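Local structure of mitotic checkpoint control protein kinase BUB1 (Drosophila melanogaster, 6JKK) at residues L173-P185 and T244-V258. The protein probably acts as an ATP-binding protein kinase of the mitotic checkpoint at the kinetochore, this chain being its kinase domain. Sequence-based numbering, arbitrary orientation.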
ATOM      1  N   LEU A 173      -1.824   3.812  -9.778  1.00 13.88           N
ATOM      2  CA  LEU A 173      -1.315   4.846  -8.871  1.00 16.56           C
ATOM      3  C   LEU A 173      -0.197   5.659  -9.529  1.00 19.19           C
ATOM      4  O   LEU A 173      -0.163   6.887  -9.431  1.00 15.05           O
ATOM      5  CB  LEU A 173      -0.813   4.226  -7.560  1.00 13.14           C
ATOM      6  CG  LEU A 173      -0.375   5.225  -6.484  1.00 13.77           C
ATOM      7  CD1 LEU A 173      -1.586   5.866  -5.821  1.00 16.42           C
ATOM      8  CD2 LEU A 173       0.505   4.565  -5.439  1.00 12.74           C
ATOM      9  N   HIS A 174       0.725   4.970 -10.197  1.00 15.40           N
ATOM     10  CA  HIS A 174       1.831   5.653 -10.851  1.00 12.98           C
ATOM     11  C   HIS A 174       1.333   6.494 -12.033  1.00 19.95           C
ATOM     12  O   HIS A 174       1.879   7.553 -12.325  1.00 18.96           O
ATOM     13  CB  HIS A 174       2.906   4.638 -11.268  1.00 14.29           C
ATOM     14  CG  HIS A 174       3.633   4.030 -10.104  1.00 16.90           C
ATOM     15  ND1 HIS A 174       4.613   3.072 -10.253  1.00 14.71           N
ATOM     16  CD2 HIS A 174       3.519   4.250  -8.772  1.00 16.80           C
ATOM     17  CE1 HIS A 174       5.074   2.731  -9.061  1.00 17.11           C
ATOM     18  NE2 HIS A 174       4.427   3.431  -8.146  1.00 16.98           N
ATOM     19  N   ALA A 175       0.268   6.044 -12.688  1.00 15.51           N
ATOM     20  CA  ALA A 175      -0.311   6.798 -13.800  1.00 21.34           C
ATOM     21  C   ALA A 175      -0.864   8.146 -13.342  1.00 20.06           C
ATOM     22  O   ALA A 175      -1.022   9.080 -14.141  1.00 18.26           O
ATOM     23  CB  ALA A 175      -1.399   5.985 -14.476  1.00 23.77           C
ATOM     24  N   MET A 176      -1.177   8.230 -12.053  1.00 15.16           N
ATOM     25  CA  MET A 176      -1.650   9.464 -11.438  1.00 18.29           C
ATOM     26  C   MET A 176      -0.490  10.299 -10.885  1.00 22.08           C
ATOM     27  O   MET A 176      -0.707  11.367 -10.310  1.00 22.33           O
ATOM     28  CB  MET A 176      -2.654   9.149 -10.320  1.00 20.91           C
ATOM     29  CG  MET A 176      -4.003   8.623 -10.822  1.00 25.74           C
ATOM     30  SD  MET A 176      -5.230   8.354  -9.517  1.00 26.95           S
ATOM     31  CE  MET A 176      -4.711   6.762  -8.856  1.00 27.34           C
ATOM     32  N   GLY A 177       0.740   9.815 -11.056  1.00 22.14           N
ATOM     33  CA  GLY A 177       1.917  10.565 -10.633  1.00 20.12           C
ATOM     34  C   GLY A 177       2.182  10.512  -9.139  1.00 21.08           C
ATOM     35  O   GLY A 177       2.799  11.419  -8.567  1.00 20.59           O
ATOM     36  N   ILE A 178       1.726   9.439  -8.499  1.00 14.38           N
ATOM     37  CA  ILE A 178       1.932   9.270  -7.064  1.00 11.82           C
ATOM     38  C   ILE A 178       2.807   8.049  -6.767  1.00 15.71           C
ATOM     39  O   ILE A 178       2.576   6.965  -7.314  1.00 17.04           O
ATOM     40  CB  ILE A 178       0.579   9.134  -6.321  1.00 17.96           C
ATOM     41  CG1 ILE A 178      -0.311  10.352  -6.604  1.00 17.01           C
ATOM     42  CG2 ILE A 178       0.796   8.943  -4.807  1.00 13.78           C
ATOM     43  CD1 ILE A 178      -0.000  11.550  -5.719  1.00 20.14           C
ATOM     44  N   ILE A 179       3.823   8.238  -5.923  1.00 13.36           N
ATOM     45  CA  ILE A 179       4.630   7.128  -5.423  1.00 15.11           C
ATOM     46  C   ILE A 179       4.201   6.874  -3.982  1.00 13.90           C
ATOM     47  O   ILE A 179       4.247   7.782  -3.157  1.00 17.73           O
ATOM     48  CB  ILE A 179       6.137   7.453  -5.490  1.00 18.27           C
ATOM     49  CG1 ILE A 179       6.541   7.757  -6.935  1.00 18.11           C
ATOM     50  CG2 ILE A 179       6.969   6.286  -4.954  1.00 17.46           C
ATOM     51  CD1 ILE A 179       7.888   8.453  -7.083  1.00 24.82           C
ATOM     52  N   HIS A 180       3.750   5.655  -3.688  1.00 16.05           N
ATOM     53  CA  HIS A 180       3.282   5.344  -2.338  1.00 18.78           C
ATOM     54  C   HIS A 180       4.429   5.483  -1.337  1.00 16.56           C
ATOM     55  O   HIS A 180       4.260   6.053  -0.251  1.00 18.41           O
ATOM     56  CB  HIS A 180       2.677   3.937  -2.278  1.00 18.30           C
ATOM     57  CG  HIS A 180       2.191   3.554  -0.915  1.00 12.88           C
ATOM     58  ND1 HIS A 180       3.041   3.135   0.085  1.00 17.56           N
ATOM     59  CD2 HIS A 180       0.948   3.553  -0.381  1.00 11.57           C
ATOM     60  CE1 HIS A 180       2.341   2.887   1.178  1.00 16.74           C
ATOM     61  NE2 HIS A 180       1.067   3.127   0.921  1.00 13.15           N
ATOM     62  N   ALA A 181       5.584   4.937  -1.720  1.00 14.19           N
ATOM     63  CA  ALA A 181       6.855   5.098  -1.008  1.00 16.75           C
ATOM     64  C   ALA A 181       7.028   4.267   0.273  1.00 17.82           C
ATOM     65  O   ALA A 181       8.086   4.312   0.896  1.00 19.41           O
ATOM     66  CB  ALA A 181       7.176   6.592  -0.763  1.00 18.77           C
ATOM     67  N   ASP A 182       6.012   3.500   0.656  1.00 18.30           N
ATOM     68  CA  ASP A 182       6.159   2.583   1.791  1.00 19.51           C
ATOM     69  C   ASP A 182       5.361   1.309   1.529  1.00 15.15           C
ATOM     70  O   ASP A 182       4.632   0.829   2.400  1.00 19.26           O
ATOM     71  CB  ASP A 182       5.704   3.257   3.094  1.00 21.10           C
ATOM     72  CG  ASP A 182       6.178   2.521   4.347  1.00 27.64           C
ATOM     73  OD1 ASP A 182       7.183   1.778   4.282  1.00 27.66           O
ATOM     74  OD2 ASP A 182       5.541   2.701   5.404  1.00 32.66           O
ATOM     75  N   ILE A 183       5.487   0.761   0.320  1.00 13.96           N
ATOM     76  CA  ILE A 183       4.749  -0.449  -0.024  1.00 15.08           C
ATOM     77  C   ILE A 183       5.314  -1.663   0.705  1.00 19.73           C
ATOM     78  O   ILE A 183       6.493  -1.994   0.570  1.00 18.94           O
ATOM     79  CB  ILE A 183       4.716  -0.711  -1.539  1.00 14.66           C
ATOM     80  CG1 ILE A 183       3.943   0.416  -2.238  1.00 14.41           C
ATOM     81  CG2 ILE A 183       4.063  -2.059  -1.826  1.00 16.89           C
ATOM     82  CD1 ILE A 183       3.606   0.124  -3.685  1.00 17.26           C
ATOM     83  N   LYS A 184       4.458  -2.317   1.483  1.00 15.95           N
ATOM     84  CA  LYS A 184       4.846  -3.525   2.208  1.00 19.22           C
ATOM     85  C   LYS A 184       3.573  -4.327   2.481  1.00 17.14           C
ATOM     86  O   LYS A 184       2.479  -3.809   2.254  1.00 15.06           O
ATOM     87  CB  LYS A 184       5.602  -3.156   3.482  1.00 22.28           C
ATOM     88  CG  LYS A 184       4.801  -2.374   4.479  1.00 23.28           C
ATOM     89  CD  LYS A 184       5.733  -1.654   5.436  1.00 32.43           C
ATOM     90  CE  LYS A 184       4.948  -0.829   6.430  1.00 35.75           C
ATOM     91  NZ  LYS A 184       5.831   0.154   7.114  1.00 50.57           N
ATOM     92  N   PRO A 185       3.698  -5.596   2.932  1.00 18.74           N
ATOM     93  CA  PRO A 185       2.468  -6.390   3.013  1.00 15.76           C
ATOM     94  C   PRO A 185       1.414  -5.770   3.935  1.00 13.56           C
ATOM     95  O   PRO A 185       0.224  -5.977   3.694  1.00 18.45           O
ATOM     96  CB  PRO A 185       2.956  -7.730   3.574  1.00 20.22           C
ATOM     97  CG  PRO A 185       4.395  -7.807   3.180  1.00 23.42           C
ATOM     98  CD  PRO A 185       4.887  -6.393   3.295  1.00 23.37           C
ATOM     99  N   THR A 244      12.812   7.054  -8.728  1.00 22.56           N
ATOM    100  CA  THR A 244      11.479   7.593  -8.500  1.00 23.66           C
ATOM    101  C   THR A 244      10.556   6.411  -8.236  1.00 21.01           C
ATOM    102  O   THR A 244      10.513   5.887  -7.125  1.00 21.24           O
ATOM    103  CB  THR A 244      10.958   8.414  -9.702  1.00 24.74           C
ATOM    104  OG1 THR A 244      11.075   7.641 -10.905  1.00 24.42           O
ATOM    105  CG2 THR A 244      11.742   9.713  -9.851  1.00 27.27           C
ATOM    106  N   TYR A 245       9.848   5.970  -9.271  1.00 21.70           N
ATOM    107  CA  TYR A 245       8.860   4.895  -9.126  1.00 19.62           C
ATOM    108  C   TYR A 245       9.469   3.534  -8.765  1.00 15.86           C
ATOM    109  O   TYR A 245       8.763   2.653  -8.268  1.00 20.32           O
ATOM    110  CB  TYR A 245       7.999   4.788 -10.394  1.00 16.64           C
ATOM    111  CG  TYR A 245       7.273   6.075 -10.731  1.00 22.48           C
ATOM    112  CD1 TYR A 245       6.044   6.378 -10.153  1.00 20.78           C
ATOM    113  CD2 TYR A 245       7.818   6.988 -11.625  1.00 25.91           C
ATOM    114  CE1 TYR A 245       5.380   7.555 -10.456  1.00 18.30           C
ATOM    115  CE2 TYR A 245       7.165   8.163 -11.933  1.00 29.77           C
ATOM    116  CZ  TYR A 245       5.946   8.441 -11.348  1.00 21.95           C
ATOM    117  OH  TYR A 245       5.298   9.617 -11.659  1.00 25.50           O
ATOM    118  N   GLN A 246      10.772   3.364  -8.997  1.00 16.79           N
ATOM    119  CA  GLN A 246      11.453   2.106  -8.666  1.00 17.12           C
ATOM    120  C   GLN A 246      11.263   1.715  -7.201  1.00 21.36           C
ATOM    121  O   GLN A 246      11.270   0.523  -6.860  1.00 22.63           O
ATOM    122  CB  GLN A 246      12.955   2.192  -8.968  1.00 18.21           C
ATOM    123  CG  GLN A 246      13.317   2.535 -10.416  1.00 25.95           C
ATOM    124  CD  GLN A 246      13.473   4.028 -10.643  1.00 25.21           C
ATOM    125  OE1 GLN A 246      12.661   4.824 -10.174  1.00 22.31           O
ATOM    126  NE2 GLN A 246      14.525   4.415 -11.359  1.00 24.21           N
ATOM    127  N   LEU A 247      11.101   2.717  -6.337  1.00 17.34           N
ATOM    128  CA  LEU A 247      10.946   2.478  -4.898  1.00 20.94           C
ATOM    129  C   LEU A 247       9.704   1.638  -4.604  1.00 22.95           C
ATOM    130  O   LEU A 247       9.732   0.740  -3.755  1.00 20.41           O
ATOM    131  CB  LEU A 247      10.886   3.808  -4.129  1.00 22.83           C
ATOM    132  CG  LEU A 247      10.836   3.715  -2.601  1.00 24.36           C
ATOM    133  CD1 LEU A 247      12.086   3.015  -2.074  1.00 27.54           C
ATOM    134  CD2 LEU A 247      10.681   5.079  -1.952  1.00 25.42           C
ATOM    135  N   ASP A 248       8.616   1.944  -5.305  1.00 18.05           N
ATOM    136  CA  ASP A 248       7.375   1.191  -5.161  1.00 13.73           C
ATOM    137  C   ASP A 248       7.500  -0.201  -5.767  1.00 16.09           C
ATOM    138  O   ASP A 248       6.982  -1.172  -5.218  1.00 19.43           O
ATOM    139  CB  ASP A 248       6.228   1.938  -5.837  1.00 12.80           C
ATOM    140  CG  ASP A 248       5.596   2.963  -4.936  1.00 20.69           C
ATOM    141  OD1 ASP A 248       6.059   3.103  -3.782  1.00 16.85           O
ATOM    142  OD2 ASP A 248       4.637   3.626  -5.385  1.00 20.69           O
ATOM    143  N   LEU A 249       8.190  -0.288  -6.902  1.00 15.99           N
ATOM    144  CA  LEU A 249       8.321  -1.555  -7.619  1.00 17.32           C
ATOM    145  C   LEU A 249       9.188  -2.514  -6.800  1.00 18.77           C
ATOM    146  O   LEU A 249       8.973  -3.726  -6.801  1.00 16.94           O
ATOM    147  CB  LEU A 249       8.885  -1.322  -9.027  1.00 15.73           C
ATOM    148  CG  LEU A 249       8.057  -0.357  -9.885  1.00 17.25           C
ATOM    149  CD1 LEU A 249       8.573  -0.274 -11.304  1.00 23.66           C
ATOM    150  CD2 LEU A 249       6.584  -0.749  -9.888  1.00 15.13           C
ATOM    151  N   TYR A 250      10.143  -1.953  -6.071  1.00 13.33           N
ATOM    152  CA  TYR A 250      10.923  -2.730  -5.111  1.00 14.69           C
ATOM    153  C   TYR A 250      10.008  -3.234  -4.000  1.00 15.77           C
ATOM    154  O   TYR A 250      10.053  -4.413  -3.638  1.00 17.82           O
ATOM    155  CB  TYR A 250      12.053  -1.872  -4.534  1.00 15.09           C
ATOM    156  CG  TYR A 250      12.879  -2.552  -3.462  1.00 19.29           C
ATOM    157  CD1 TYR A 250      13.964  -3.347  -3.795  1.00 21.82           C
ATOM    158  CD2 TYR A 250      12.576  -2.386  -2.117  1.00 26.14           C
ATOM    159  CE1 TYR A 250      14.723  -3.967  -2.819  1.00 23.94           C
ATOM    160  CE2 TYR A 250      13.320  -2.995  -1.136  1.00 24.54           C
ATOM    161  CZ  TYR A 250      14.393  -3.786  -1.491  1.00 28.55           C
ATOM    162  OH  TYR A 250      15.136  -4.393  -0.511  1.00 32.33           O
ATOM    163  N   GLY A 251       9.164  -2.346  -3.472  1.00 14.20           N
ATOM    164  CA  GLY A 251       8.223  -2.715  -2.424  1.00 15.53           C
ATOM    165  C   GLY A 251       7.273  -3.814  -2.857  1.00 21.00           C
ATOM    166  O   GLY A 251       6.965  -4.738  -2.084  1.00 14.10           O
ATOM    167  N   LEU A 252       6.818  -3.712  -4.107  1.00 15.13           N
ATOM    168  CA  LEU A 252       5.943  -4.711  -4.716  1.00 18.72           C
ATOM    169  C   LEU A 252       6.558  -6.105  -4.669  1.00 17.36           C
ATOM    170  O   LEU A 252       5.902  -7.069  -4.267  1.00 18.72           O
ATOM    171  CB  LEU A 252       5.660  -4.344  -6.174  1.00 23.40           C
ATOM    172  CG  LEU A 252       4.228  -4.019  -6.591  1.00 28.89           C
ATOM    173  CD1 LEU A 252       4.133  -3.910  -8.107  1.00 22.48           C
ATOM    174  CD2 LEU A 252       3.249  -5.058  -6.067  1.00 21.93           C
ATOM    175  N   VAL A 253       7.812  -6.216  -5.099  1.00 18.58           N
ATOM    176  CA  VAL A 253       8.517  -7.496  -5.060  1.00 16.44           C
ATOM    177  C   VAL A 253       8.606  -8.021  -3.635  1.00 21.31           C
ATOM    178  O   VAL A 253       8.392  -9.212  -3.389  1.00 18.32           O
ATOM    179  CB  VAL A 253       9.930  -7.398  -5.667  1.00 21.43           C
ATOM    180  CG1 VAL A 253      10.676  -8.712  -5.513  1.00 24.27           C
ATOM    181  CG2 VAL A 253       9.842  -7.039  -7.127  1.00 24.09           C
ATOM    182  N   SER A 254       8.916  -7.129  -2.697  1.00 19.16           N
ATOM    183  CA  SER A 254       9.060  -7.530  -1.305  1.00 15.62           C
ATOM    184  C   SER A 254       7.759  -8.164  -0.809  1.00 16.36           C
ATOM    185  O   SER A 254       7.788  -9.141  -0.060  1.00 15.82           O
ATOM    186  CB  SER A 254       9.461  -6.340  -0.428  1.00 20.36           C
ATOM    187  OG  SER A 254       8.317  -5.650   0.046  1.00 34.02           O
ATOM    188  N   VAL A 255       6.620  -7.629  -1.249  1.00 15.03           N
ATOM    189  CA  VAL A 255       5.324  -8.186  -0.855  1.00 17.79           C
ATOM    190  C   VAL A 255       5.081  -9.550  -1.511  1.00 16.57           C
ATOM    191  O   VAL A 255       4.624 -10.491  -0.858  1.00 17.02           O
ATOM    192  CB  VAL A 255       4.156  -7.242  -1.200  1.00 17.18           C
ATOM    193  CG1 VAL A 255       2.834  -7.874  -0.786  1.00 16.04           C
ATOM    194  CG2 VAL A 255       4.325  -5.909  -0.496  1.00 12.78           C
ATOM    195  N   MET A 256       5.379  -9.651  -2.803  1.00 16.21           N
ATOM    196  CA  MET A 256       5.243 -10.925  -3.505  1.00 13.28           C
ATOM    197  C   MET A 256       6.112 -11.980  -2.831  1.00 16.34           C
ATOM    198  O   MET A 256       5.707 -13.132  -2.698  1.00 15.97           O
ATOM    199  CB  MET A 256       5.645 -10.791  -4.978  1.00 13.88           C
ATOM    200  CG  MET A 256       4.816  -9.804  -5.785  1.00 19.56           C
ATOM    201  SD  MET A 256       5.446  -9.779  -7.475  1.00 19.55           S
ATOM    202  CE  MET A 256       4.390  -8.508  -8.193  1.00 19.26           C
ATOM    203  N   HIS A 257       7.300 -11.573  -2.390  1.00 15.34           N
ATOM    204  CA  HIS A 257       8.243 -12.480  -1.732  1.00 17.39           C
ATOM    205  C   HIS A 257       7.701 -13.029  -0.410  1.00 18.71           C
ATOM    206  O   HIS A 257       7.862 -14.217  -0.107  1.00 19.88           O
ATOM    207  CB  HIS A 257       9.581 -11.763  -1.502  1.00 19.07           C
ATOM    208  CG  HIS A 257      10.685 -12.660  -1.040  1.00 19.20           C
ATOM    209  ND1 HIS A 257      10.801 -13.088   0.265  1.00 19.14           N
ATOM    210  CD2 HIS A 257      11.738 -13.195  -1.705  1.00 22.18           C
ATOM    211  CE1 HIS A 257      11.869 -13.860   0.382  1.00 24.18           C
ATOM    212  NE2 HIS A 257      12.455 -13.941  -0.800  1.00 25.47           N
ATOM    213  N   VAL A 258       7.075 -12.163   0.383  1.00 15.98           N
ATOM    214  CA  VAL A 258       6.508 -12.587   1.667  1.00 20.63           C
ATOM    215  C   VAL A 258       5.360 -13.571   1.449  1.00 17.12           C
ATOM    216  O   VAL A 258       5.226 -14.556   2.182  1.00 17.89           O
ATOM    217  CB  VAL A 258       6.025 -11.377   2.504  1.00 27.49           C
ATOM    218  CG1 VAL A 258       5.377 -11.840   3.796  1.00 32.88           C
ATOM    219  CG2 VAL A 258       7.187 -10.472   2.826  1.00 29.67           C
TER
HETATM  220  O   HOH W   1       7.225   1.769  -1.583  1.00 19.73           O
HETATM  221  O   HOH W   2       8.999  -3.655   1.568  1.00 48.77           O
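Asp248, at the start of helix 246-261, reaches into the catalytic loop and grips its backbone through both carboxylate oxygens. With chi1 at -86°, CG lies beside the backbone N of Asp248, which aims the carboxylate at the turn through His180 and Ala181. Its CB rests at the edge of the His174 ring, 3.5 Å from CE1; CG is met by Ile183 CD1 at 3.7 Å, crossing at about a right angle. OD1 takes Ala181 N on its syn lone pair (2.8 Å) and a proton from a water that also accepts from Ile183 N. OD2 accepts twice: His180 N on the syn side and His174 NE2 on the anti side, the latter at 2.8 Å and nearly straight (167°), with ring and carboxylate almost coplanar. Tyr245 CD1 sits 3.4 Å over one face of that imidazole, toward its rim, and Ile179 CG1 packs on CD1 in turn. Farther along the helix, Ile183 O lies 3.5 Å from Gly251 CA, where any side chain would clash, and Val255 CG2 abuts Pro185. An asparagine in place of Asp248 would probably set an NH2 against at least one of the three N-H donors and leave the loop less firmly fixed. The His180 ring meets Phe208 of the DFG motif, as in the regulatory spine of other kinases, its backbone tied to helix 246-261 (the F helix) by a buried, probably charged carboxylate.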